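Local coordinates for L-asparagine oxygenase (Streptomyces coelicolor, PDB 2OG5), which catalyses the iron(II)- and 2-oxoglutarate-dependent 3-hydroxylation of L-asparagine, supplying the 3-hydroxyasparagine built into the calcium-dependent lipopeptide antibiotic, at residues D44-V48 and A78-L83; D93-A99 and T209-R214; L140-F146 and T330-L336; A229-T234 and T269-R275. All blocks are in the same frame, centred on the assembly; numbering follows the deposited sequence.

In the fold
Following the chain from the N terminus, contact 1 closes first: helix 42-58 meets the start of helix 81-92 after a connection made largely of helix. Where helix 81-92 ends, the loop 93-99 begins contact 2, which is completed only by residues 209-214. Residues 140-146 open contact 3 in between, so contacts 2 and 3 cross; contact 3 closes near the C terminus at 330-336. Contact 4, a short antiparallel pairing of 229-234 with 269-275, is nested inside the loop of contact 3. Contact 2 ties the loop before strand 99-103 of the larger sheet to strand 207-211 of the other; contact 3 pairs two strands within the larger sheet. Contacts 1 and 4 lie about 46 Å apart between centres.

Contact 1: residues D44-V48 and A78-L83; sequences DAELV and AWPATL
Val-48 and Trp-79 bring the backbones within 6.1 Å between their CA atoms, and Asp-44 and Pro-80, one helical turn back, stand 6.3 Å apart between theirs. Residues 44-48 are all helix, whereas Trp-79 and Pro-80 run extended into the helix that starts at Ala-81, with Pro-80 at its N-cap position. Val-48 CG1, anti to the backbone N (chi1 174°), sits over one face of the Trp-79 indole in a CH-pi contact, 4.0 Å from the centroid of the six-membered ring. CG2 also lies over the indole, toward its rim, and is 3.8 Å from Leu-83 CD1 while touching the proline ring. Leu-47 CD2 reaches the CD corner of the Pro-80 ring at 3.7 Å. At the other end Asp-44 slides past Pro-80, its OD1 resting 3.4 Å from Pro-80 CB, while OD2 accepts a 2.8 Å hydrogen bond from Thr-82 OG1. That hydroxyl comes from above the carboxylate plane, 43° out of it, and helps to hold the carboxylate. Met-135 and Thr-136 of helix 128-140 also touch Trp-79. This is plain packing of a helix N terminus, led in by Trp-79 and Pro-80, against the side of helix 42-58, away from the active site.

Contact 2: residues D93-A99 and T209-R214; sequences DSGPDGA and TACVRR
Arg-213 and Arg-214 reach the loop 93-99 by different torsions. Arg-213 runs extended from CG to NE (chi2 174°), which carries NH1 to the start of the turn; Arg-214 bends at chi2 (-66°) and folds back to Asp-97. Arg-213 NH1 donates to Gly-95 O at 2.9 Å, close to its guanidinium plane, and to Ser-94 OG at 3.0 Å. Gly-95 O also takes the Gly-98 N bond that closes the type I turn 95-98, and the two donors arrive from opposite faces of the carbonyl plane. Ser-94 OG further pairs with Asp-305, and Arg-213 NE with Asp-259. Arg-214 grips Asp-97 side-on: NE to OD1 at 2.9 Å, nearly straight, and NH2 to OD2 at 3.0 Å, with the flat groups turned 53° apart. Pro-96 CB lies over the centre of that guanidinium, 3.7 Å above its plane. Beneath the turn Cys-211 SG comes 3.4 Å from Pro-96 O, a buried oxygen with no partner, while accepting the capping bond from Arg-213 N. The loop is thus held at two places, the hydrogen bonds of Arg-213 to it ending on neutral acceptors at Ser-94 and Gly-95, and Arg-214 pairing its charge with Asp-97.

Contact 3: residues L140-F146 and T330-L336; sequences LGDPGAF and TFVLTDL
Asp-142 reaches across to Leu-336 from the start of its strand. Its CB lies 3.9 Å from Leu-336 CD2, and CG meets the same methyl at slightly greater range. At the tip the carboxylate divides: OD2 rests 3.7 Å from Leu-336 CB and accepts a 2.7 Å hydrogen bond from a water, while OD1 forms a salt bridge with Arg-73. The torsion that sets CG anti to the carbonyl carbon (chi1 -70°) lays the acid across the leucine at about a right angle. The same water donates to Leu-333 O and accepts from Leu-336 N, pinning the turn after the strand. The backbones pair antiparallel, Asp-142 with Leu-333 as a hydrogen-bonded pair: Leu-333 N to Asp-142 O is 2.9 Å and the return bond from Asp-142 N to Leu-333 O 3.0 Å. Pro-143 and Val-332 follow as a non-hydrogen-bonded pair. A second water joins Gly-144 O to Phe-331 N. Farther on, Phe-146 CE2 meets Phe-331 CD2 at 3.9 Å, where the two side chains cross at about a right angle. Of the substrate-binding residues, Phe-146 touches Asn-182, and Phe-331 touches Glu-149. Strand 142-146 lies between 326-333, whose segment 330-333 it meets at 116°, and 349-350, its parallel neighbour; 191-196 also pairs with 326-333, and helix 128-140 packs on Pro-143.

Contact 4: residues A229-T234 and T269-R275; sequences APEFRT and TEPVTER
A small two-stranded antiparallel sheet, 232-233 with 270-271, joins the connection after helix 221-227 to the start of helix 274-290, and Glu-231 with Arg-275 and Thr-273 secures its helix end. Arg-233 and Glu-270 form the hydrogen-bonded pair, each N donating to the other's O at 2.8 Å in nearly straight bonds. Phe-232 and Pro-271 make the non-hydrogen-bonded pair, and Val-272 N adds a bond to Glu-231 O at 2.9 Å. The Glu-231 chain stays extended beyond CG (chi2 -179°), which delivers its carboxylate to the helix start. There OE1 takes two donors from opposite faces of its plane, Thr-273 OG1 at 2.7 Å and Arg-275 NE at 3.1 Å. Arg-275 completes a side-on grip with NH2 to OE2, the flat groups inclined 49° to each other. Thr-273 is the helix N-cap, its OG1 also accepting from Ala-276 N. At the far end the hydroxyls of Thr-234 and Thr-269 share a hydrogen bond of 2.8 Å between their OG1 atoms; the Thr-269 side chain lies about 7 Å from that of the iron ligand His-179. Phe-232 packs on Ala-276 and Leu-280. The result is a two-stranded surface pairing that leads into a helix capped by Thr-273.

Contact 1: residues D44-V48 and A78-L83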
loop_
_atom_site.group_PDB
_atom_site.type_symbol
_atom_site.label_atom_id
_atom_site.label_comp_id
_atom_site.label_asym_id
_atom_site.label_seq_id
_atom_site.Cartn_x
_atom_site.Cartn_y
_atom_site.Cartn_z
ATOM N N ASP A 44 4.462 -7.009 23.794
ATOM C CA ASP A 44 3.794 -7.279 22.521
ATOM C C ASP A 44 4.783 -7.450 21.364
ATOM O O ASP A 44 4.590 -8.315 20.510
ATOM C CB ASP A 44 2.797 -6.168 22.194
ATOM C CG ASP A 44 1.553 -6.209 23.077
ATOM O OD1 ASP A 44 1.345 -7.201 23.806
ATOM O OD2 ASP A 44 0.768 -5.241 23.032
ATOM N N ALA A 45 5.838 -6.634 21.344
ATOM C CA ALA A 45 6.872 -6.729 20.306
ATOM C C ALA A 45 7.576 -8.087 20.352
ATOM O O ALA A 45 7.860 -8.688 19.311
ATOM C CB ALA A 45 7.881 -5.598 20.457
ATOM N N GLU A 46 7.860 -8.564 21.562
ATOM C CA GLU A 46 8.486 -9.874 21.734
ATOM C C GLU A 46 7.583 -11.031 21.291
ATOM O O GLU A 46 8.052 -12.001 20.684
ATOM C CB GLU A 46 8.912 -10.063 23.192
ATOM C CG GLU A 46 10.086 -9.184 23.573
ATOM C CD GLU A 46 10.445 -9.264 25.052
ATOM O OE1 GLU A 46 9.678 -9.860 25.844
ATOM O OE2 GLU A 46 11.506 -8.721 25.424
ATOM N N LEU A 47 6.293 -10.924 21.582
ATOM C CA LEU A 47 5.338 -11.965 21.205
ATOM C C LEU A 47 5.191 -12.044 19.684
ATOM O O LEU A 47 5.247 -13.132 19.108
ATOM C CB LEU A 47 3.981 -11.715 21.862
ATOM C CG LEU A 47 2.843 -12.668 21.476
ATOM C CD1 LEU A 47 3.257 -14.135 21.611
ATOM C CD2 LEU A 47 1.591 -12.382 22.310
ATOM N N VAL A 48 5.026 -10.892 19.036
ATOM C CA VAL A 48 4.903 -10.864 17.576
ATOM C C VAL A 48 6.188 -11.388 16.924
ATOM O O VAL A 48 6.129 -12.130 15.943
ATOM C CB VAL A 48 4.542 -9.450 17.055
ATOM C CG1 VAL A 48 4.559 -9.412 15.522
ATOM C CG2 VAL A 48 3.172 -9.020 17.576
ATOM N N ALA A 78 -2.828 -15.553 16.916
ATOM C CA ALA A 78 -1.974 -15.612 18.113
ATOM C C ALA A 78 -1.451 -14.237 18.562
ATOM O O ALA A 78 -0.897 -14.122 19.658
ATOM C CB ALA A 78 -0.792 -16.558 17.879
ATOM N N TRP A 79 -1.591 -13.200 17.730
ATOM C CA TRP A 79 -1.120 -11.857 18.104
ATOM C C TRP A 79 -1.814 -11.358 19.372
ATOM O O TRP A 79 -2.936 -11.769 19.672
ATOM C CB TRP A 79 -1.371 -10.824 17.002
ATOM C CG TRP A 79 -0.442 -10.851 15.833
ATOM C CD1 TRP A 79 0.009 -11.948 15.171
ATOM C CD2 TRP A 79 0.105 -9.711 15.150
ATOM N NE1 TRP A 79 0.814 -11.563 14.112
ATOM C CE2 TRP A 79 0.891 -10.198 14.084
ATOM C CE3 TRP A 79 0.004 -8.329 15.336
ATOM C CZ2 TRP A 79 1.574 -9.348 13.203
ATOM C CZ3 TRP A 79 0.686 -7.483 14.463
ATOM C CH2 TRP A 79 1.460 -7.996 13.411
ATOM N N PRO A 80 -1.156 -10.453 20.115
ATOM C CA PRO A 80 -1.826 -9.860 21.269
ATOM C C PRO A 80 -3.146 -9.187 20.919
ATOM O O PRO A 80 -3.260 -8.537 19.877
ATOM C CB PRO A 80 -0.835 -8.806 21.775
ATOM C CG PRO A 80 0.279 -8.769 20.837
ATOM C CD PRO A 80 0.219 -9.958 19.936
ATOM N N ALA A 81 -4.124 -9.335 21.803
ATOM C CA ALA A 81 -5.447 -8.756 21.589
ATOM C C ALA A 81 -5.402 -7.250 21.391
ATOM O O ALA A 81 -6.211 -6.701 20.651
ATOM C CB ALA A 81 -6.377 -9.103 22.755
ATOM N N THR A 82 -4.473 -6.575 22.070
ATOM C CA THR A 82 -4.325 -5.125 21.933
ATOM C C THR A 82 -4.155 -4.714 20.471
ATOM O O THR A 82 -4.834 -3.810 19.985
ATOM C CB THR A 82 -3.099 -4.620 22.721
ATOM O OG1 THR A 82 -1.982 -5.466 22.439
ATOM C CG2 THR A 82 -3.376 -4.653 24.203
ATOM N N LEU A 83 -3.255 -5.395 19.770
ATOM C CA LEU A 83 -2.945 -5.065 18.377
ATOM C C LEU A 83 -4.074 -5.495 17.446
ATOM O O LEU A 83 -4.379 -4.804 16.481
ATOM C CB LEU A 83 -1.629 -5.723 17.950
ATOM C CG LEU A 83 -0.380 -5.235 18.702
ATOM C CD1 LEU A 83 0.852 -6.048 18.312
ATOM C CD2 LEU A 83 -0.150 -3.751 18.435
#

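Contact 2: residues D93-A99 and T209-R214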
loop_
_atom_site.group_PDB
_atom_site.type_symbol
_atom_site.label_atom_id
_atom_site.label_comp_id
_atom_site.label_asym_id
_atom_site.label_seq_id
_atom_site.Cartn_x
_atom_site.Cartn_y
_atom_site.Cartn_z
ATOM N N ASP A 93 -12.876 2.271 10.945
ATOM C CA ASP A 93 -12.783 3.709 10.710
ATOM C C ASP A 93 -11.306 4.088 10.599
ATOM O O ASP A 93 -10.578 4.046 11.583
ATOM C CB ASP A 93 -13.453 4.453 11.865
ATOM C CG ASP A 93 -13.451 5.959 11.691
ATOM O OD1 ASP A 93 -12.771 6.488 10.781
ATOM O OD2 ASP A 93 -14.155 6.628 12.484
ATOM N N SER A 94 -10.869 4.431 9.390
ATOM C CA SER A 94 -9.459 4.734 9.158
ATOM C C SER A 94 -9.088 6.178 9.522
ATOM O O SER A 94 -7.937 6.586 9.369
ATOM C CB SER A 94 -9.071 4.392 7.720
ATOM O OG SER A 94 -9.905 5.055 6.797
ATOM N N GLY A 95 -10.053 6.937 10.032
ATOM C CA GLY A 95 -9.786 8.249 10.599
ATOM C C GLY A 95 -9.574 9.345 9.574
ATOM O O GLY A 95 -9.615 9.111 8.379
ATOM N N PRO A 96 -9.341 10.569 10.050
ATOM C CA PRO A 96 -9.247 11.710 9.148
ATOM C C PRO A 96 -8.084 11.674 8.151
ATOM O O PRO A 96 -8.159 12.352 7.135
ATOM C CB PRO A 96 -9.125 12.907 10.105
ATOM C CG PRO A 96 -8.671 12.342 11.383
ATOM C CD PRO A 96 -9.202 10.955 11.464
ATOM N N ASP A 97 -7.024 10.915 8.433
ATOM C CA ASP A 97 -5.909 10.789 7.501
ATOM C C ASP A 97 -5.900 9.468 6.738
ATOM O O ASP A 97 -5.059 9.263 5.866
ATOM C CB ASP A 97 -4.594 10.976 8.234
ATOM C CG ASP A 97 -4.471 12.357 8.805
ATOM O OD1 ASP A 97 -4.414 13.297 7.992
ATOM O OD2 ASP A 97 -4.449 12.501 10.051
ATOM N N GLY A 98 -6.842 8.585 7.052
ATOM C CA GLY A 98 -6.977 7.330 6.321
ATOM C C GLY A 98 -5.726 6.482 6.312
ATOM O O GLY A 98 -5.429 5.822 5.316
ATOM N N ALA A 99 -4.992 6.491 7.417
ATOM C CA ALA A 99 -3.720 5.794 7.510
ATOM C C ALA A 99 -3.362 5.515 8.959
ATOM O O ALA A 99 -3.779 6.235 9.867
ATOM C CB ALA A 99 -2.613 6.623 6.849
ATOM N N THR A 209 1.148 10.712 2.368
ATOM C CA THR A 209 -0.250 10.246 2.281
ATOM C C THR A 209 -1.195 11.437 2.421
ATOM O O THR A 209 -0.977 12.303 3.259
ATOM C CB THR A 209 -0.568 9.173 3.353
ATOM O OG1 THR A 209 -0.395 9.713 4.665
ATOM C CG2 THR A 209 0.348 7.961 3.180
ATOM N N ALA A 210 -2.235 11.490 1.588
ATOM C CA ALA A 210 -3.229 12.565 1.671
ATOM C C ALA A 210 -4.640 12.004 1.556
ATOM O O ALA A 210 -4.948 11.274 0.622
ATOM C CB ALA A 210 -2.990 13.588 0.589
ATOM N N CYS A 211 -5.492 12.369 2.506
ATOM C CA CYS A 211 -6.825 11.788 2.618
ATOM C C CYS A 211 -7.876 12.747 2.109
ATOM O O CYS A 211 -7.842 13.948 2.425
ATOM C CB CYS A 211 -7.094 11.417 4.074
ATOM S SG CYS A 211 -8.622 10.500 4.372
ATOM N N VAL A 212 -8.814 12.220 1.331
ATOM C CA VAL A 212 -9.942 13.015 0.834
ATOM C C VAL A 212 -10.731 13.664 1.983
ATOM O O VAL A 212 -11.335 14.724 1.792
ATOM C CB VAL A 212 -10.892 12.178 -0.055
ATOM C CG1 VAL A 212 -11.651 11.146 0.764
ATOM C CG2 VAL A 212 -11.865 13.089 -0.821
ATOM N N ARG A 213 -10.701 13.065 3.174
ATOM C CA ARG A 213 -11.385 13.641 4.350
ATOM C C ARG A 213 -10.806 14.988 4.801
ATOM O O ARG A 213 -11.539 15.835 5.325
ATOM C CB ARG A 213 -11.367 12.669 5.534
ATOM C CG ARG A 213 -12.181 11.414 5.286
ATOM C CD ARG A 213 -12.064 10.382 6.395
ATOM N NE ARG A 213 -12.939 9.263 6.060
ATOM C CZ ARG A 213 -12.662 7.973 6.255
ATOM N NH1 ARG A 213 -11.537 7.583 6.817
ATOM N NH2 ARG A 213 -13.539 7.059 5.878
ATOM N N ARG A 214 -9.497 15.171 4.623
ATOM C CA ARG A 214 -8.849 16.443 4.944
ATOM C C ARG A 214 -9.125 17.492 3.892
ATOM O O ARG A 214 -9.172 18.671 4.219
ATOM C CB ARG A 214 -7.329 16.310 5.076
ATOM C CG ARG A 214 -6.827 15.419 6.196
ATOM C CD ARG A 214 -7.161 15.987 7.559
ATOM N NE ARG A 214 -6.372 15.376 8.629
ATOM C CZ ARG A 214 -6.558 15.618 9.925
ATOM N NH1 ARG A 214 -7.490 16.476 10.324
ATOM N NH2 ARG A 214 -5.797 15.016 10.829
HETATM O O HOH W 1 -13.206 4.640 7.346
HETATM O O HOH W 2 -2.866 10.763 5.061
HETATM O O HOH W 3 -3.850 13.383 5.319
#

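Contact 3: residues L140-F146 and T330-L336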
loop_
_atom_site.group_PDB
_atom_site.type_symbol
_atom_site.label_atom_id
_atom_site.label_comp_id
_atom_site.label_asym_id
_atom_site.label_seq_id
_atom_site.Cartn_x
_atom_site.Cartn_y
_atom_site.Cartn_z
ATOM N N LEU A 140 -6.751 -8.028 8.363
ATOM C CA LEU A 140 -7.565 -6.953 7.790
ATOM C C LEU A 140 -8.529 -7.434 6.705
ATOM O O LEU A 140 -9.494 -6.750 6.369
ATOM C CB LEU A 140 -6.670 -5.855 7.216
ATOM C CG LEU A 140 -6.053 -4.915 8.238
ATOM C CD1 LEU A 140 -4.999 -4.031 7.573
ATOM C CD2 LEU A 140 -7.132 -4.065 8.904
ATOM N N GLY A 141 -8.243 -8.595 6.125
ATOM C CA GLY A 141 -9.022 -9.117 5.008
ATOM C C GLY A 141 -8.268 -10.324 4.496
ATOM O O GLY A 141 -8.157 -11.314 5.210
ATOM N N ASP A 142 -7.766 -10.246 3.267
ATOM C CA ASP A 142 -6.848 -11.250 2.717
ATOM C C ASP A 142 -5.831 -10.552 1.850
ATOM O O ASP A 142 -6.100 -9.490 1.299
ATOM C CB ASP A 142 -7.611 -12.261 1.867
ATOM C CG ASP A 142 -8.496 -13.157 2.707
ATOM O OD1 ASP A 142 -7.951 -14.060 3.381
ATOM O OD2 ASP A 142 -9.725 -12.951 2.727
ATOM N N PRO A 143 -4.638 -11.144 1.715
ATOM C CA PRO A 143 -3.694 -10.560 0.783
ATOM C C PRO A 143 -4.128 -10.822 -0.647
ATOM O O PRO A 143 -4.873 -11.756 -0.908
ATOM C CB PRO A 143 -2.398 -11.300 1.093
ATOM C CG PRO A 143 -2.861 -12.645 1.565
ATOM C CD PRO A 143 -4.128 -12.377 2.341
ATOM N N GLY A 144 -3.639 -9.996 -1.560
ATOM C CA GLY A 144 -3.889 -10.180 -2.975
ATOM C C GLY A 144 -2.824 -9.508 -3.811
ATOM O O GLY A 144 -2.111 -8.619 -3.350
ATOM N N ALA A 145 -2.712 -9.946 -5.056
ATOM C CA ALA A 145 -1.801 -9.319 -6.011
ATOM C C ALA A 145 -2.327 -9.513 -7.416
ATOM O O ALA A 145 -3.291 -10.237 -7.621
ATOM C CB ALA A 145 -0.397 -9.859 -5.875
ATOM N N PHE A 146 -1.698 -8.829 -8.369
ATOM C CA PHE A 146 -2.182 -8.779 -9.745
ATOM C C PHE A 146 -1.132 -9.391 -10.643
ATOM O O PHE A 146 0.025 -9.012 -10.576
ATOM C CB PHE A 146 -2.454 -7.325 -10.148
ATOM C CG PHE A 146 -3.433 -6.650 -9.239
ATOM C CD1 PHE A 146 -4.783 -6.671 -9.520
ATOM C CD2 PHE A 146 -3.003 -6.060 -8.052
ATOM C CE1 PHE A 146 -5.701 -6.083 -8.657
ATOM C CE2 PHE A 146 -3.918 -5.470 -7.181
ATOM C CZ PHE A 146 -5.261 -5.487 -7.485
ATOM N N THR A 330 2.526 -5.296 0.660
ATOM C CA THR A 330 1.445 -6.241 0.434
ATOM C C THR A 330 0.115 -5.503 0.361
ATOM O O THR A 330 -0.142 -4.584 1.141
ATOM C CB THR A 330 1.393 -7.286 1.545
ATOM O OG1 THR A 330 2.575 -8.072 1.456
ATOM C CG2 THR A 330 0.175 -8.189 1.428
ATOM N N PHE A 331 -0.696 -5.900 -0.617
ATOM C CA PHE A 331 -2.054 -5.393 -0.793
ATOM C C PHE A 331 -3.055 -6.230 -0.017
ATOM O O PHE A 331 -2.914 -7.458 0.079
ATOM C CB PHE A 331 -2.451 -5.431 -2.260
ATOM C CG PHE A 331 -1.532 -4.664 -3.179
ATOM C CD1 PHE A 331 -1.040 -3.423 -2.829
ATOM C CD2 PHE A 331 -1.174 -5.193 -4.414
ATOM C CE1 PHE A 331 -0.218 -2.716 -3.681
ATOM C CE2 PHE A 331 -0.342 -4.494 -5.275
ATOM C CZ PHE A 331 0.124 -3.248 -4.912
ATOM N N VAL A 332 -4.079 -5.570 0.523
ATOM C CA VAL A 332 -5.179 -6.237 1.208
ATOM C C VAL A 332 -6.497 -5.983 0.500
ATOM O O VAL A 332 -6.804 -4.844 0.135
ATOM C CB VAL A 332 -5.304 -5.731 2.645
ATOM C CG1 VAL A 332 -6.385 -6.498 3.398
ATOM C CG2 VAL A 332 -3.954 -5.851 3.357
ATOM N N LEU A 333 -7.254 -7.063 0.318
ATOM C CA LEU A 333 -8.617 -7.023 -0.162
ATOM C C LEU A 333 -9.538 -7.301 1.026
ATOM O O LEU A 333 -9.418 -8.324 1.699
ATOM C CB LEU A 333 -8.826 -8.041 -1.292
ATOM C CG LEU A 333 -7.988 -7.744 -2.545
ATOM C CD1 LEU A 333 -7.982 -8.945 -3.516
ATOM C CD2 LEU A 333 -8.468 -6.492 -3.253
ATOM N N THR A 334 -10.429 -6.353 1.305
ATOM C CA THR A 334 -11.337 -6.480 2.440
ATOM C C THR A 334 -12.402 -7.547 2.239
ATOM O O THR A 334 -12.885 -8.099 3.216
ATOM C CB THR A 334 -12.014 -5.149 2.746
ATOM O OG1 THR A 334 -12.424 -4.527 1.520
ATOM C CG2 THR A 334 -11.038 -4.242 3.481
ATOM N N ASP A 335 -12.738 -7.854 0.988
ATOM C CA ASP A 335 -13.690 -8.917 0.679
ATOM C C ASP A 335 -13.187 -9.687 -0.541
ATOM O O ASP A 335 -13.575 -9.410 -1.675
ATOM C CB ASP A 335 -15.087 -8.347 0.435
ATOM C CG ASP A 335 -16.156 -9.429 0.318
ATOM O OD1 ASP A 335 -15.842 -10.635 0.413
ATOM O OD2 ASP A 335 -17.329 -9.062 0.119
ATOM N N LEU A 336 -12.312 -10.654 -0.285
ATOM C CA LEU A 336 -11.684 -11.424 -1.359
ATOM C C LEU A 336 -12.715 -12.072 -2.270
ATOM O O LEU A 336 -12.492 -12.219 -3.473
ATOM C CB LEU A 336 -10.787 -12.497 -0.744
ATOM C CG LEU A 336 -9.916 -13.318 -1.694
ATOM C CD1 LEU A 336 -8.874 -12.439 -2.351
ATOM C CD2 LEU A 336 -9.276 -14.484 -0.941
HETATM O O HOH W 4 -11.080 -10.640 2.326
HETATM O O HOH W 5 0.433 -7.828 -2.470
#

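Contact 4: residues A229-T234 and T269-R275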
loop_
_atom_site.group_PDB
_atom_site.type_symbol
_atom_site.label_atom_id
_atom_site.label_comp_id
_atom_site.label_asym_id
_atom_site.label_seq_id
_atom_site.Cartn_x
_atom_site.Cartn_y
_atom_site.Cartn_z
ATOM N N ALA A 229 -18.513 14.308 -11.467
ATOM C CA ALA A 229 -18.972 14.109 -12.843
ATOM C C ALA A 229 -18.115 13.054 -13.543
ATOM O O ALA A 229 -16.921 12.923 -13.244
ATOM C CB ALA A 229 -18.931 15.429 -13.610
ATOM N N PRO A 230 -18.705 12.302 -14.488
ATOM C CA PRO A 230 -17.962 11.273 -15.211
ATOM C C PRO A 230 -17.059 11.854 -16.295
ATOM O O PRO A 230 -17.284 11.628 -17.488
ATOM C CB PRO A 230 -19.078 10.410 -15.813
ATOM C CG PRO A 230 -20.170 11.369 -16.054
ATOM C CD PRO A 230 -20.117 12.352 -14.916
ATOM N N GLU A 231 -16.039 12.600 -15.879
ATOM C CA GLU A 231 -15.231 13.373 -16.811
ATOM C C GLU A 231 -13.735 13.120 -16.632
ATOM O O GLU A 231 -12.909 13.988 -16.930
ATOM C CB GLU A 231 -15.585 14.852 -16.661
ATOM C CG GLU A 231 -17.056 15.108 -16.987
ATOM C CD GLU A 231 -17.473 16.553 -16.873
ATOM O OE1 GLU A 231 -16.624 17.416 -16.587
ATOM O OE2 GLU A 231 -18.675 16.818 -17.086
ATOM N N PHE A 232 -13.404 11.911 -16.176
ATOM C CA PHE A 232 -12.018 11.518 -15.927
ATOM C C PHE A 232 -11.758 10.115 -16.461
ATOM O O PHE A 232 -12.516 9.183 -16.191
ATOM C CB PHE A 232 -11.720 11.568 -14.431
ATOM C CG PHE A 232 -12.101 12.866 -13.782
ATOM C CD1 PHE A 232 -11.192 13.909 -13.690
ATOM C CD2 PHE A 232 -13.386 13.052 -13.284
ATOM C CE1 PHE A 232 -11.544 15.110 -13.084
ATOM C CE2 PHE A 232 -13.751 14.241 -12.693
ATOM C CZ PHE A 232 -12.829 15.281 -12.590
ATOM N N ARG A 233 -10.665 9.962 -17.199
ATOM C CA ARG A 233 -10.305 8.688 -17.807
ATOM C C ARG A 233 -8.990 8.185 -17.209
ATOM O O ARG A 233 -7.969 8.849 -17.322
ATOM C CB ARG A 233 -10.138 8.886 -19.309
ATOM C CG ARG A 233 -9.873 7.615 -20.098
ATOM C CD ARG A 233 -9.738 7.933 -21.584
ATOM N NE ARG A 233 -10.962 8.520 -22.144
ATOM C CZ ARG A 233 -11.973 7.838 -22.686
ATOM N NH1 ARG A 233 -11.956 6.505 -22.754
ATOM N NH2 ARG A 233 -13.029 8.495 -23.161
ATOM N N THR A 234 -9.027 7.013 -16.578
ATOM C CA THR A 234 -7.822 6.386 -16.023
ATOM C C THR A 234 -7.601 5.044 -16.716
ATOM O O THR A 234 -8.128 4.024 -16.298
ATOM C CB THR A 234 -7.950 6.200 -14.500
ATOM O OG1 THR A 234 -8.333 7.442 -13.899
ATOM C CG2 THR A 234 -6.619 5.743 -13.878
ATOM N N THR A 269 -4.509 9.648 -14.603
ATOM C CA THR A 269 -5.883 10.114 -14.828
ATOM C C THR A 269 -5.896 11.336 -15.753
ATOM O O THR A 269 -5.223 12.332 -15.492
ATOM C CB THR A 269 -6.605 10.452 -13.508
ATOM O OG1 THR A 269 -6.643 9.288 -12.668
ATOM C CG2 THR A 269 -8.041 10.932 -13.776
ATOM N N GLU A 270 -6.664 11.237 -16.834
ATOM C CA GLU A 270 -6.762 12.290 -17.842
ATOM C C GLU A 270 -8.129 12.963 -17.742
ATOM O O GLU A 270 -9.153 12.279 -17.771
ATOM C CB GLU A 270 -6.623 11.683 -19.238
ATOM C CG GLU A 270 -5.233 11.148 -19.567
ATOM C CD GLU A 270 -4.203 12.240 -19.800
ATOM O OE1 GLU A 270 -4.590 13.376 -20.159
ATOM O OE2 GLU A 270 -2.994 11.960 -19.630
ATOM N N PRO A 271 -8.149 14.304 -17.636
ATOM C CA PRO A 271 -9.421 15.019 -17.642
ATOM C C PRO A 271 -9.997 15.066 -19.051
ATOM O O PRO A 271 -9.244 15.262 -20.008
ATOM C CB PRO A 271 -9.031 16.424 -17.179
ATOM C CG PRO A 271 -7.629 16.585 -17.625
ATOM C CD PRO A 271 -7.002 15.224 -17.517
ATOM N N VAL A 272 -11.312 14.906 -19.164
ATOM C CA VAL A 272 -12.014 14.896 -20.457
ATOM C C VAL A 272 -12.631 16.264 -20.773
ATOM O O VAL A 272 -13.018 16.522 -21.914
ATOM C CB VAL A 272 -13.108 13.792 -20.476
ATOM C CG1 VAL A 272 -14.063 13.955 -21.656
ATOM C CG2 VAL A 272 -12.456 12.422 -20.499
ATOM N N THR A 273 -12.714 17.135 -19.766
ATOM C CA THR A 273 -13.233 18.500 -19.925
ATOM C C THR A 273 -12.297 19.501 -19.251
ATOM O O THR A 273 -11.427 19.110 -18.469
ATOM C CB THR A 273 -14.618 18.637 -19.278
ATOM O OG1 THR A 273 -14.508 18.434 -17.862
ATOM C CG2 THR A 273 -15.585 17.620 -19.857
ATOM N N GLU A 274 -12.480 20.790 -19.532
ATOM C CA GLU A 274 -11.650 21.823 -18.912
ATOM C C GLU A 274 -11.915 21.947 -17.412
ATOM O O GLU A 274 -10.976 22.141 -16.642
ATOM C CB GLU A 274 -11.830 23.189 -19.594
ATOM C CG GLU A 274 -10.968 24.315 -18.988
ATOM C CD GLU A 274 -9.496 23.934 -18.825
ATOM O OE1 GLU A 274 -8.897 23.424 -19.799
ATOM O OE2 GLU A 274 -8.932 24.140 -17.724
ATOM N N ARG A 275 -13.177 21.848 -16.996
ATOM C CA ARG A 275 -13.497 21.935 -15.573
ATOM C C ARG A 275 -12.855 20.766 -14.816
ATOM O O ARG A 275 -12.389 20.940 -13.692
ATOM C CB ARG A 275 -15.012 22.010 -15.324
ATOM C CG ARG A 275 -15.817 20.742 -15.583
ATOM C CD ARG A 275 -17.159 20.839 -14.871
ATOM N NE ARG A 275 -18.040 19.707 -15.135
ATOM C CZ ARG A 275 -19.200 19.504 -14.511
ATOM N NH1 ARG A 275 -19.637 20.351 -13.585
ATOM N NH2 ARG A 275 -19.938 18.452 -14.822
#